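Local coordinates for protein ArCE4A (Arthrobacter sp. AW19M34-1, PDB 5LFZ) that probably removes acetyl groups from N-acetylated carbohydrates as a metal-dependent deacetylase of carbohydrate esterase family 4, at residues V57-K63 with T104-I108; T24-A28 with A164-S168; E45-T51 with V183-S188. All coordinates share one frame; numbering follows the deposited sequence.

From the N terminus, the chain enters the parallel sheet through strand 26-32; the start of this strand and the residues before it meet the loop 164-168 in contact 2. Helix 39-48 follows, and its C-terminal end packs on helix 177-192 in contact 3. These two long loops cross, because 45-51 lies between the halves of contact 2 and 183-188 comes after both. Contact 1 closes a much shorter loop, from the end of strand 54-57 and helix 59-62 to helix 94-112, and sits within both of the others. Contacts 2 and 3 have centres about 16 Å apart, whereas the centres of contacts 1 and 2 lie about 28 Å apart, across the chain's centre.

Contact 1: residues V57-K63 with T104-I108; sequences VLGKNVK and TDEAI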
ATOM      1  N   VAL A  57       0.367   6.154  -1.276  1.00 19.00           N
ATOM      2  CA  VAL A  57       1.075   7.401  -1.027  1.00 22.71           C
ATOM      3  C   VAL A  57       0.153   8.570  -0.689  1.00 26.11           C
ATOM      4  O   VAL A  57      -0.981   8.657  -1.166  1.00 25.45           O
ATOM      5  CB  VAL A  57       1.946   7.788  -2.237  1.00 20.61           C
ATOM      6  CG1 VAL A  57       3.022   6.757  -2.460  1.00 23.63           C
ATOM      7  CG2 VAL A  57       1.090   7.957  -3.509  1.00 20.63           C
ATOM      8  N   LEU A  58       0.658   9.465   0.149  1.00 22.36           N
ATOM      9  CA  LEU A  58      -0.032  10.714   0.450  1.00 23.76           C
ATOM     10  C   LEU A  58       0.317  11.769  -0.588  1.00 24.80           C
ATOM     11  O   LEU A  58       1.489  12.077  -0.778  1.00 26.05           O
ATOM     12  CB  LEU A  58       0.334  11.213   1.849  1.00 27.14           C
ATOM     13  CG  LEU A  58      -0.408  10.534   2.994  1.00 30.47           C
ATOM     14  CD1 LEU A  58       0.172  10.956   4.337  1.00 29.99           C
ATOM     15  CD2 LEU A  58      -1.888  10.878   2.925  1.00 28.86           C
ATOM     16  N   GLY A  59      -0.692  12.322  -1.256  1.00 24.17           N
ATOM     17  CA  GLY A  59      -0.463  13.282  -2.317  1.00 24.15           C
ATOM     18  C   GLY A  59       0.404  14.457  -1.906  1.00 26.85           C
ATOM     19  O   GLY A  59       1.247  14.911  -2.679  1.00 29.54           O
ATOM     20  N   LYS A  60       0.205  14.943  -0.685  1.00 28.03           N
ATOM     21  CA  LYS A  60       0.986  16.064  -0.169  1.00 32.24           C
ATOM     22  C   LYS A  60       2.479  15.727  -0.135  1.00 31.71           C
ATOM     23  O   LYS A  60       3.323  16.599  -0.348  1.00 39.41           O
ATOM     24  CB  LYS A  60       0.500  16.457   1.233  1.00 37.20           C
ATOM     25  CG  LYS A  60       0.704  15.365   2.276  1.00 45.90           C
ATOM     26  CD  LYS A  60       0.164  15.744   3.647  1.00 55.39           C
ATOM     27  CE  LYS A  60       0.366  14.597   4.633  1.00 61.04           C
ATOM     28  NZ  LYS A  60      -0.179  14.897   5.987  1.00 59.95           N
ATOM     29  N   ASN A  61       2.792  14.458   0.115  1.00 24.88           N
ATOM     30  CA  ASN A  61       4.174  13.991   0.209  1.00 29.99           C
ATOM     31  C   ASN A  61       4.774  13.740  -1.162  1.00 31.12           C
ATOM     32  O   ASN A  61       5.989  13.815  -1.345  1.00 29.78           O
ATOM     33  CB  ASN A  61       4.264  12.702   1.035  1.00 28.58           C
ATOM     34  CG  ASN A  61       4.073  12.931   2.523  1.00 36.54           C
ATOM     35  OD1 ASN A  61       4.115  14.064   3.009  1.00 35.11           O
ATOM     36  ND2 ASN A  61       3.879  11.842   3.263  1.00 30.33           N
ATOM     37  N   VAL A  62       3.907  13.438  -2.124  1.00 30.06           N
ATOM     38  CA  VAL A  62       4.329  13.038  -3.462  1.00 26.33           C
ATOM     39  C   VAL A  62       5.031  14.175  -4.197  1.00 27.56           C
ATOM     40  O   VAL A  62       6.013  13.950  -4.911  1.00 27.34           O
ATOM     41  CB  VAL A  62       3.124  12.540  -4.280  1.00 27.34           C
ATOM     42  CG1 VAL A  62       3.472  12.430  -5.761  1.00 24.93           C
ATOM     43  CG2 VAL A  62       2.626  11.209  -3.730  1.00 25.74           C
ATOM     44  N   LYS A  63       4.527  15.392  -4.004  1.00 29.76           N
ATOM     45  CA  LYS A  63       5.124  16.599  -4.572  1.00 36.89           C
ATOM     46  C   LYS A  63       6.630  16.677  -4.348  1.00 38.54           C
ATOM     47  O   LYS A  63       7.383  17.072  -5.239  1.00 35.94           O
ATOM     48  CB  LYS A  63       4.465  17.841  -3.968  1.00 42.75           C
ATOM     49  CG  LYS A  63       2.955  17.801  -3.975  1.00 48.17           C
ATOM     50  CD  LYS A  63       2.408  18.539  -5.177  1.00 56.35           C
ATOM     51  CE  LYS A  63       0.895  18.479  -5.216  1.00 55.51           C
ATOM     52  NZ  LYS A  63       0.385  18.692  -6.594  1.00 57.62           N
ATOM     53  N   THR A 104      -4.442  14.047  -5.461  1.00 24.76           N
ATOM     54  CA  THR A 104      -3.455  12.986  -5.289  1.00 24.50           C
ATOM     55  C   THR A 104      -3.073  12.415  -6.643  1.00 26.32           C
ATOM     56  O   THR A 104      -1.892  12.179  -6.919  1.00 24.05           O
ATOM     57  CB  THR A 104      -3.978  11.866  -4.371  1.00 23.70           C
ATOM     58  OG1 THR A 104      -4.387  12.438  -3.125  1.00 25.45           O
ATOM     59  CG2 THR A 104      -2.892  10.810  -4.113  1.00 23.19           C
ATOM     60  N   ASP A 105      -4.075  12.217  -7.495  1.00 25.69           N
ATOM     61  CA  ASP A 105      -3.841  11.710  -8.845  1.00 26.64           C
ATOM     62  C   ASP A 105      -2.926  12.640  -9.627  1.00 23.09           C
ATOM     63  O   ASP A 105      -2.039  12.180 -10.347  1.00 26.76           O
ATOM     64  CB  ASP A 105      -5.157  11.525  -9.605  1.00 27.14           C
ATOM     65  CG  ASP A 105      -5.938  10.309  -9.139  1.00 30.36           C
ATOM     66  OD1 ASP A 105      -5.365   9.490  -8.396  1.00 31.32           O
ATOM     67  OD2 ASP A 105      -7.115  10.161  -9.542  1.00 30.00           O
ATOM     68  N   GLU A 106      -3.144  13.945  -9.498  1.00 25.10           N
ATOM     69  CA  GLU A 106      -2.331  14.901 -10.242  1.00 26.64           C
ATOM     70  C   GLU A 106      -0.884  14.810  -9.782  1.00 26.83           C
ATOM     71  O   GLU A 106       0.040  14.842 -10.593  1.00 27.66           O
ATOM     72  CB  GLU A 106      -2.842  16.329 -10.068  1.00 29.69           C
ATOM     73  CG  GLU A 106      -1.981  17.356 -10.791  1.00 37.86           C
ATOM     74  CD  GLU A 106      -2.071  18.746 -10.187  1.00 48.68           C
ATOM     75  OE1 GLU A 106      -2.397  18.872  -8.988  1.00 56.54           O
ATOM     76  OE2 GLU A 106      -1.818  19.719 -10.921  1.00 49.99           O
ATOM     77  N   ALA A 107      -0.697  14.700  -8.471  1.00 24.06           N
ATOM     78  CA  ALA A 107       0.641  14.614  -7.909  1.00 23.90           C
ATOM     79  C   ALA A 107       1.363  13.359  -8.409  1.00 25.13           C
ATOM     80  O   ALA A 107       2.530  13.418  -8.807  1.00 23.78           O
ATOM     81  CB  ALA A 107       0.577  14.631  -6.387  1.00 25.15           C
ATOM     82  N   ILE A 108       0.667  12.227  -8.382  1.00 24.38           N
ATOM     83  CA  ILE A 108       1.245  10.967  -8.842  1.00 25.41           C
ATOM     84  C   ILE A 108       1.544  11.022 -10.347  1.00 25.00           C
ATOM     85  O   ILE A 108       2.598  10.567 -10.805  1.00 25.67           O
ATOM     86  CB  ILE A 108       0.312   9.773  -8.526  1.00 23.11           C
ATOM     87  CG1 ILE A 108       0.198   9.561  -7.013  1.00 21.84           C
ATOM     88  CG2 ILE A 108       0.825   8.492  -9.183  1.00 25.96           C
ATOM     89  CD1 ILE A 108      -0.911   8.592  -6.620  1.00 26.49           C
TER
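The apolar packing of V57-K63 against T104-I108 centres on A107, whose CB is met by V62 CG1 at 3.7 Å. That methyl stands anti to the backbone N of V62 (chi1 167°) and also reaches the helix backbone, approaching A107 O to 3.3 Å. Next to it, V57 CG2 touches I108 CD1 at 3.8 Å, the two side chains passing at a slant. Both also touch I79 of the neighbouring strand 78-81. V57 ends strand 54-57 of the parallel sheet, its side chain about 10 Å from the bound nickel ion.

Backbone approach is closest at G59, where the CA atoms of G59 and T104 are 4.2 Å apart. A side chain at G59 would point at helix 94-112, and its CB would run into T104 OG1. T104 lays its methyl CG2 against G59 CA at 3.9 Å, while its hydroxyl is hydrogen-bonded to the carbonyl of E100 one turn back in the same helix.

Charge enters only at the exposed margin. K63 bends at chi2 (-96°), carrying CE over A107 CB and bringing NZ to 3.7 Å from E106 OE1, a long salt bridge.

No hydrogen bond joins the two segments. The short helix 59-62 after the strand is therefore held against helix 94-112 mainly by close apolar fit and a glycine-permitted backbone approach, with the distant ion pair probably adding little.

Contact 2: residues T24-A28 with A164-S168; sequences TKCVA and AKPGS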
ATOM      1  N   THR A  24      -1.005 -20.177  -6.347  1.00 50.23           N
ATOM      2  CA  THR A  24       0.194 -19.860  -5.575  1.00 47.05           C
ATOM      3  C   THR A  24      -0.178 -19.101  -4.304  1.00 39.36           C
ATOM      4  O   THR A  24      -1.089 -18.275  -4.305  1.00 41.35           O
ATOM      5  CB  THR A  24       1.197 -19.033  -6.418  1.00 51.93           C
ATOM      6  OG1 THR A  24       1.536 -19.762  -7.605  1.00 59.19           O
ATOM      7  CG2 THR A  24       2.474 -18.735  -5.641  1.00 49.03           C
ATOM      8  N   LYS A  25       0.510 -19.404  -3.208  0.62 34.88           N
ATOM      9  CA  LYS A  25       0.228 -18.753  -1.934  0.62 35.14           C
ATOM     10  C   LYS A  25       0.811 -17.348  -1.911  0.62 33.07           C
ATOM     11  O   LYS A  25       2.005 -17.153  -1.675  0.62 34.17           O
ATOM     12  CB  LYS A  25       0.776 -19.577  -0.774  0.62 33.65           C
ATOM     13  CG  LYS A  25       0.186 -20.971  -0.691  0.62 34.23           C
ATOM     14  CD  LYS A  25       0.875 -21.780   0.386  0.62 34.96           C
ATOM     15  CE  LYS A  25       1.167 -23.189  -0.093  0.62 39.61           C
ATOM     16  NZ  LYS A  25       1.773 -24.008   0.992  0.62 46.69           N
ATOM     17  N   CYS A  26      -0.053 -16.374  -2.160  1.00 33.22           N
ATOM     18  CA  CYS A  26       0.351 -14.974  -2.289  1.00 29.86           C
ATOM     19  C   CYS A  26       0.071 -14.103  -1.073  1.00 26.86           C
ATOM     20  O   CYS A  26      -0.912 -14.289  -0.359  1.00 31.38           O
ATOM     21  CB  CYS A  26      -0.345 -14.334  -3.499  1.00 33.56           C
ATOM     22  SG  CYS A  26       0.135 -15.003  -5.104  1.00 34.37           S
ATOM     23  N   VAL A  27       0.963 -13.140  -0.866  0.68 23.25           N
ATOM     24  CA  VAL A  27       0.820 -12.118   0.158  0.68 25.00           C
ATOM     25  C   VAL A  27       1.212 -10.776  -0.461  0.68 25.42           C
ATOM     26  O   VAL A  27       2.152 -10.721  -1.258  0.68 25.06           O
ATOM     27  CB  VAL A  27       1.698 -12.428   1.389  0.68 26.15           C
ATOM     28  CG1 VAL A  27       1.846 -11.211   2.279  0.68 27.31           C
ATOM     29  CG2 VAL A  27       1.117 -13.600   2.172  0.68 24.64           C
ATOM     30  N   ALA A  28       0.489  -9.706  -0.127  1.00 20.70           N
ATOM     31  CA  ALA A  28       0.877  -8.375  -0.584  1.00 21.39           C
ATOM     32  C   ALA A  28       1.375  -7.511   0.568  1.00 20.84           C
ATOM     33  O   ALA A  28       0.618  -7.192   1.488  1.00 23.38           O
ATOM     34  CB  ALA A  28      -0.295  -7.694  -1.288  1.00 21.55           C
ATOM     35  N   ALA A 164      -0.311 -13.606   8.759  1.00 25.27           N
ATOM     36  CA  ALA A 164      -0.469 -13.717   7.312  1.00 27.15           C
ATOM     37  C   ALA A 164      -0.986 -15.093   6.940  1.00 32.18           C
ATOM     38  O   ALA A 164      -0.666 -16.091   7.585  1.00 27.86           O
ATOM     39  CB  ALA A 164       0.846 -13.439   6.593  1.00 26.76           C
ATOM     40  N   LYS A 165      -1.800 -15.122   5.891  1.00 32.89           N
ATOM     41  CA  LYS A 165      -2.325 -16.354   5.332  1.00 32.53           C
ATOM     42  C   LYS A 165      -2.358 -16.167   3.816  1.00 28.25           C
ATOM     43  O   LYS A 165      -2.138 -15.057   3.333  1.00 26.49           O
ATOM     44  CB  LYS A 165      -3.709 -16.658   5.912  1.00 36.01           C
ATOM     45  CG  LYS A 165      -4.820 -15.750   5.422  1.00 39.13           C
ATOM     46  CD  LYS A 165      -6.031 -15.829   6.341  1.00 51.88           C
ATOM     47  CE  LYS A 165      -7.334 -15.753   5.557  1.00 56.94           C
ATOM     48  NZ  LYS A 165      -7.489 -16.903   4.615  1.00 55.86           N
ATOM     49  N   PRO A 166      -2.593 -17.248   3.054  1.00 30.50           N
ATOM     50  CA  PRO A 166      -2.688 -17.050   1.605  1.00 31.73           C
ATOM     51  C   PRO A 166      -3.759 -16.022   1.244  1.00 30.99           C
ATOM     52  O   PRO A 166      -4.888 -16.123   1.726  1.00 31.28           O
ATOM     53  CB  PRO A 166      -3.060 -18.441   1.088  1.00 38.36           C
ATOM     54  CG  PRO A 166      -2.532 -19.373   2.117  1.00 37.38           C
ATOM     55  CD  PRO A 166      -2.663 -18.673   3.426  1.00 31.87           C
ATOM     56  N   GLY A 167      -3.394 -15.034   0.430  1.00 27.33           N
ATOM     57  CA  GLY A 167      -4.325 -13.999   0.019  1.00 26.83           C
ATOM     58  C   GLY A 167      -4.287 -12.752   0.885  1.00 26.87           C
ATOM     59  O   GLY A 167      -5.023 -11.798   0.641  1.00 27.11           O
ATOM     60  N   SER A 168      -3.422 -12.751   1.896  1.00 26.13           N
ATOM     61  CA  SER A 168      -3.359 -11.639   2.844  1.00 25.56           C
ATOM     62  C   SER A 168      -2.774 -10.342   2.293  1.00 23.96           C
ATOM     63  O   SER A 168      -1.945 -10.335   1.382  1.00 24.22           O
ATOM     64  CB  SER A 168      -2.554 -12.045   4.081  1.00 26.69           C
ATOM     65  OG  SER A 168      -3.349 -12.782   4.988  1.00 29.62           O
TER
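K25 begins the contact by laying its CG loosely against the ring of P166, 4.2 Å from P166 CG in the conformer given, at the exposed margin; the rest of the lysine chain leads away from the turn. At C26 the backbone takes over. The carbonyl O of C26 accepts the N-H of G167, with C26 O and G167 N 2.7 Å apart. The side chain of C26 serves a different neighbour, forming the disulfide with C21 that ties the N-terminal segment to the start of strand 26-32.

V27 follows with its CG2 over the loop, in the modelled conformer 3.8 Å from K165 O and 4.4 Å from A164 CB. The CA of V27 adds a CA-H...O contact to S168 O at 3.5 Å. A28 N then donates to the same S168 O at 2.9 Å, and the pairing of the strands continues from A28 to I170.

The facing residues K165-S168 form a type II beta turn between helix 153-163 and strand 168-173. G167, with a positive phi of 94°, occupies the position where a CB would press on the preceding carbonyl oxygen. Within the turn S168 N bonds K165 O and K165 N bonds S168 OG, while D142 holds the same hydroxyl from outside.

The chemistry is therefore chiefly that of backbone pairing: two peptide hydrogen bonds, one donated by each segment, set the turn beside strand 26-32 where strand 168-173 enters the parallel sheet, while V27 packs on the loop and P166 lies against the K25 chain at the surface.

Contact 3: residues E45-T51 with V183-S188; sequences ELSEQHT and VPQLVS
Q49 reaches from the end of helix 39-48 across to helix 177-192, two helices that pack beside each other in the NodB homology domain, whose fold in this family is a distorted (beta/alpha) barrel. A Schellman motif closes the first helix, with H50 at positive phi and T51 N bonded to L46 O.

The buried half is tightly packed. L46 CD2 meets V183 CG1 at 4.0 Å, their side chains crossing at about a right angle. V187 CG1 lies 3.3 Å from T51 OG1, which donates to Q49 O from above the carbonyl plane. V187 and T51 also touch L197 of the sheet.

Toward solvent the contact is more polar but still close-fitting. The extended side chain of Q49 slides past V187, OE1 lying 3.2 Å from V187 CG1. E45 OE1 comes to 3.3 Å from P184 CG, and only here and at S188 is the edge open. An alanine at Q49 is likely to leave P184 O without its donor from the other helix and take the amide's cover off V187 CG1.

Besides S188 OG and N, P184 O accepts Q49 NE2 at 3.0 Å, in the carbonyl plane and on a lone pair.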
ATOM      1  N   GLU A  45      16.097  -2.123   0.186  1.00 29.03           N
ATOM      2  CA  GLU A  45      15.969  -3.430   0.827  1.00 29.49           C
ATOM      3  C   GLU A  45      15.077  -4.364   0.015  1.00 30.04           C
ATOM      4  O   GLU A  45      15.392  -5.543  -0.153  1.00 31.95           O
ATOM      5  CB  GLU A  45      15.418  -3.289   2.248  1.00 33.56           C
ATOM      6  CG  GLU A  45      16.314  -2.510   3.209  1.00 38.42           C
ATOM      7  CD  GLU A  45      17.672  -3.158   3.420  1.00 53.47           C
ATOM      8  OE1 GLU A  45      17.786  -4.393   3.254  1.00 53.30           O
ATOM      9  OE2 GLU A  45      18.630  -2.430   3.759  1.00 58.54           O
ATOM     10  N   LEU A  46      13.966  -3.834  -0.489  1.00 27.19           N
ATOM     11  CA  LEU A  46      13.063  -4.618  -1.319  1.00 27.17           C
ATOM     12  C   LEU A  46      13.769  -5.102  -2.581  1.00 31.53           C
ATOM     13  O   LEU A  46      13.605  -6.252  -2.991  1.00 34.45           O
ATOM     14  CB  LEU A  46      11.820  -3.802  -1.673  1.00 25.98           C
ATOM     15  CG  LEU A  46      10.865  -3.606  -0.495  1.00 23.93           C
ATOM     16  CD1 LEU A  46       9.797  -2.578  -0.857  1.00 24.60           C
ATOM     17  CD2 LEU A  46      10.228  -4.934  -0.102  1.00 25.36           C
ATOM     18  N   SER A  47      14.569  -4.222  -3.174  1.00 32.57           N
ATOM     19  CA  SER A  47      15.362  -4.564  -4.346  1.00 32.08           C
ATOM     20  C   SER A  47      16.342  -5.697  -4.051  1.00 34.29           C
ATOM     21  O   SER A  47      16.487  -6.623  -4.847  1.00 41.02           O
ATOM     22  CB  SER A  47      16.121  -3.337  -4.850  1.00 37.82           C
ATOM     23  OG  SER A  47      16.975  -3.672  -5.930  1.00 46.04           O
ATOM     24  N   GLU A  48      17.004  -5.623  -2.900  1.00 35.63           N
ATOM     25  CA  GLU A  48      18.012  -6.614  -2.535  1.00 40.73           C
ATOM     26  C   GLU A  48      17.429  -8.022  -2.450  1.00 38.96           C
ATOM     27  O   GLU A  48      18.138  -9.005  -2.657  1.00 41.87           O
ATOM     28  CB  GLU A  48      18.679  -6.231  -1.212  1.00 46.49           C
ATOM     29  CG  GLU A  48      19.723  -5.130  -1.364  1.00 58.56           C
ATOM     30  CD  GLU A  48      20.248  -4.617  -0.036  1.00 68.30           C
ATOM     31  OE1 GLU A  48      20.343  -3.381   0.127  1.00 68.39           O
ATOM     32  OE2 GLU A  48      20.570  -5.448   0.841  1.00 71.48           O
ATOM     33  N   GLN A  49      16.136  -8.126  -2.167  1.00 40.20           N
ATOM     34  CA  GLN A  49      15.510  -9.439  -2.103  1.00 42.41           C
ATOM     35  C   GLN A  49      14.454  -9.632  -3.185  1.00 40.43           C
ATOM     36  O   GLN A  49      13.561 -10.466  -3.038  1.00 38.59           O
ATOM     37  CB  GLN A  49      14.906  -9.670  -0.722  1.00 51.13           C
ATOM     38  CG  GLN A  49      15.931  -9.564   0.391  1.00 51.02           C
ATOM     39  CD  GLN A  49      15.417 -10.079   1.712  1.00 47.36           C
ATOM     40  OE1 GLN A  49      14.779 -11.131   1.777  1.00 53.62           O
ATOM     41  NE2 GLN A  49      15.692  -9.343   2.778  1.00 45.11           N
ATOM     42  N   HIS A  50      14.580  -8.863  -4.268  1.00 43.47           N
ATOM     43  CA  HIS A  50      13.749  -9.015  -5.464  1.00 47.72           C
ATOM     44  C   HIS A  50      12.265  -9.100  -5.112  1.00 43.03           C
ATOM     45  O   HIS A  50      11.552  -9.999  -5.556  1.00 46.39           O
ATOM     46  CB  HIS A  50      14.186 -10.256  -6.253  1.00 59.73           C
ATOM     47  CG  HIS A  50      13.513 -10.397  -7.586  1.00 76.35           C
ATOM     48  ND1 HIS A  50      12.863 -11.549  -7.972  1.00 82.85           N
ATOM     49  CD2 HIS A  50      13.384  -9.529  -8.618  1.00 82.12           C
ATOM     50  CE1 HIS A  50      12.367 -11.388  -9.185  1.00 85.09           C
ATOM     51  NE2 HIS A  50      12.669 -10.171  -9.600  1.00 84.86           N
ATOM     52  N   THR A  51      11.808  -8.159  -4.298  1.00 31.81           N
ATOM     53  CA  THR A  51      10.450  -8.205  -3.790  1.00 27.53           C
ATOM     54  C   THR A  51       9.692  -6.936  -4.129  1.00 28.68           C
ATOM     55  O   THR A  51      10.180  -5.834  -3.870  1.00 25.51           O
ATOM     56  CB  THR A  51      10.437  -8.406  -2.264  1.00 27.70           C
ATOM     57  OG1 THR A  51      10.971  -9.698  -1.946  1.00 33.22           O
ATOM     58  CG2 THR A  51       9.025  -8.295  -1.726  1.00 28.99           C
ATOM     59  N   VAL A 183      11.940  -4.848   7.120  1.00 27.33           N
ATOM     60  CA  VAL A 183      11.734  -5.475   5.817  1.00 26.29           C
ATOM     61  C   VAL A 183      12.687  -6.622   5.461  1.00 28.24           C
ATOM     62  O   VAL A 183      12.214  -7.656   4.987  1.00 31.22           O
ATOM     63  CB  VAL A 183      11.763  -4.415   4.704  1.00 32.88           C
ATOM     64  CG1 VAL A 183      12.187  -5.026   3.372  1.00 36.95           C
ATOM     65  CG2 VAL A 183      10.387  -3.824   4.595  1.00 32.53           C
ATOM     66  N   PRO A 184      14.009  -6.470   5.693  1.00 30.52           N
ATOM     67  CA  PRO A 184      14.885  -7.593   5.342  1.00 30.49           C
ATOM     68  C   PRO A 184      14.460  -8.890   6.018  1.00 31.14           C
ATOM     69  O   PRO A 184      14.384  -9.930   5.366  1.00 31.04           O
ATOM     70  CB  PRO A 184      16.258  -7.140   5.846  1.00 40.86           C
ATOM     71  CG  PRO A 184      16.185  -5.664   5.814  1.00 45.25           C
ATOM     72  CD  PRO A 184      14.786  -5.334   6.221  1.00 37.93           C
ATOM     73  N   GLN A 185      14.157  -8.816   7.307  1.00 30.24           N
ATOM     74  CA  GLN A 185      13.727  -9.992   8.046  1.00 30.58           C
ATOM     75  C   GLN A 185      12.319 -10.449   7.651  1.00 28.75           C
ATOM     76  O   GLN A 185      12.050 -11.651   7.548  1.00 27.08           O
ATOM     77  CB  GLN A 185      13.786  -9.714   9.550  1.00 35.55           C
ATOM     78  CG  GLN A 185      13.425 -10.908  10.402  1.00 38.99           C
ATOM     79  CD  GLN A 185      13.485 -10.613  11.890  1.00 50.73           C
ATOM     80  OE1 GLN A 185      13.298 -11.505  12.716  1.00 53.60           O
ATOM     81  NE2 GLN A 185      13.745  -9.354  12.239  1.00 47.20           N
ATOM     82  N   LEU A 186      11.421  -9.494   7.438  1.00 26.89           N
ATOM     83  CA  LEU A 186      10.035  -9.820   7.113  1.00 24.02           C
ATOM     84  C   LEU A 186       9.947 -10.588   5.791  1.00 26.85           C
ATOM     85  O   LEU A 186       9.245 -11.597   5.691  1.00 26.49           O
ATOM     86  CB  LEU A 186       9.182  -8.551   7.052  1.00 30.85           C
ATOM     87  CG  LEU A 186       7.728  -8.824   6.660  1.00 31.20           C
ATOM     88  CD1 LEU A 186       7.129  -9.874   7.581  1.00 36.64           C
ATOM     89  CD2 LEU A 186       6.898  -7.556   6.683  1.00 40.60           C
ATOM     90  N   VAL A 187      10.673 -10.115   4.785  1.00 25.19           N
ATOM     91  CA  VAL A 187      10.692 -10.783   3.489  1.00 24.95           C
ATOM     92  C   VAL A 187      11.276 -12.191   3.611  1.00 28.51           C
ATOM     93  O   VAL A 187      10.704 -13.155   3.099  1.00 28.81           O
ATOM     94  CB  VAL A 187      11.493  -9.977   2.461  1.00 30.61           C
ATOM     95  CG1 VAL A 187      11.631 -10.751   1.160  1.00 31.51           C
ATOM     96  CG2 VAL A 187      10.823  -8.640   2.216  1.00 27.54           C
ATOM     97  N   SER A 188      12.412 -12.303   4.293  1.00 28.02           N
ATOM     98  CA  SER A 188      13.063 -13.597   4.486  1.00 30.01           C
ATOM     99  C   SER A 188      12.120 -14.601   5.134  1.00 27.03           C
ATOM    100  O   SER A 188      11.992 -15.734   4.673  1.00 29.91           O
ATOM    101  CB  SER A 188      14.320 -13.452   5.344  1.00 37.34           C
ATOM    102  OG  SER A 188      15.311 -12.704   4.662  1.00 46.99           O
TER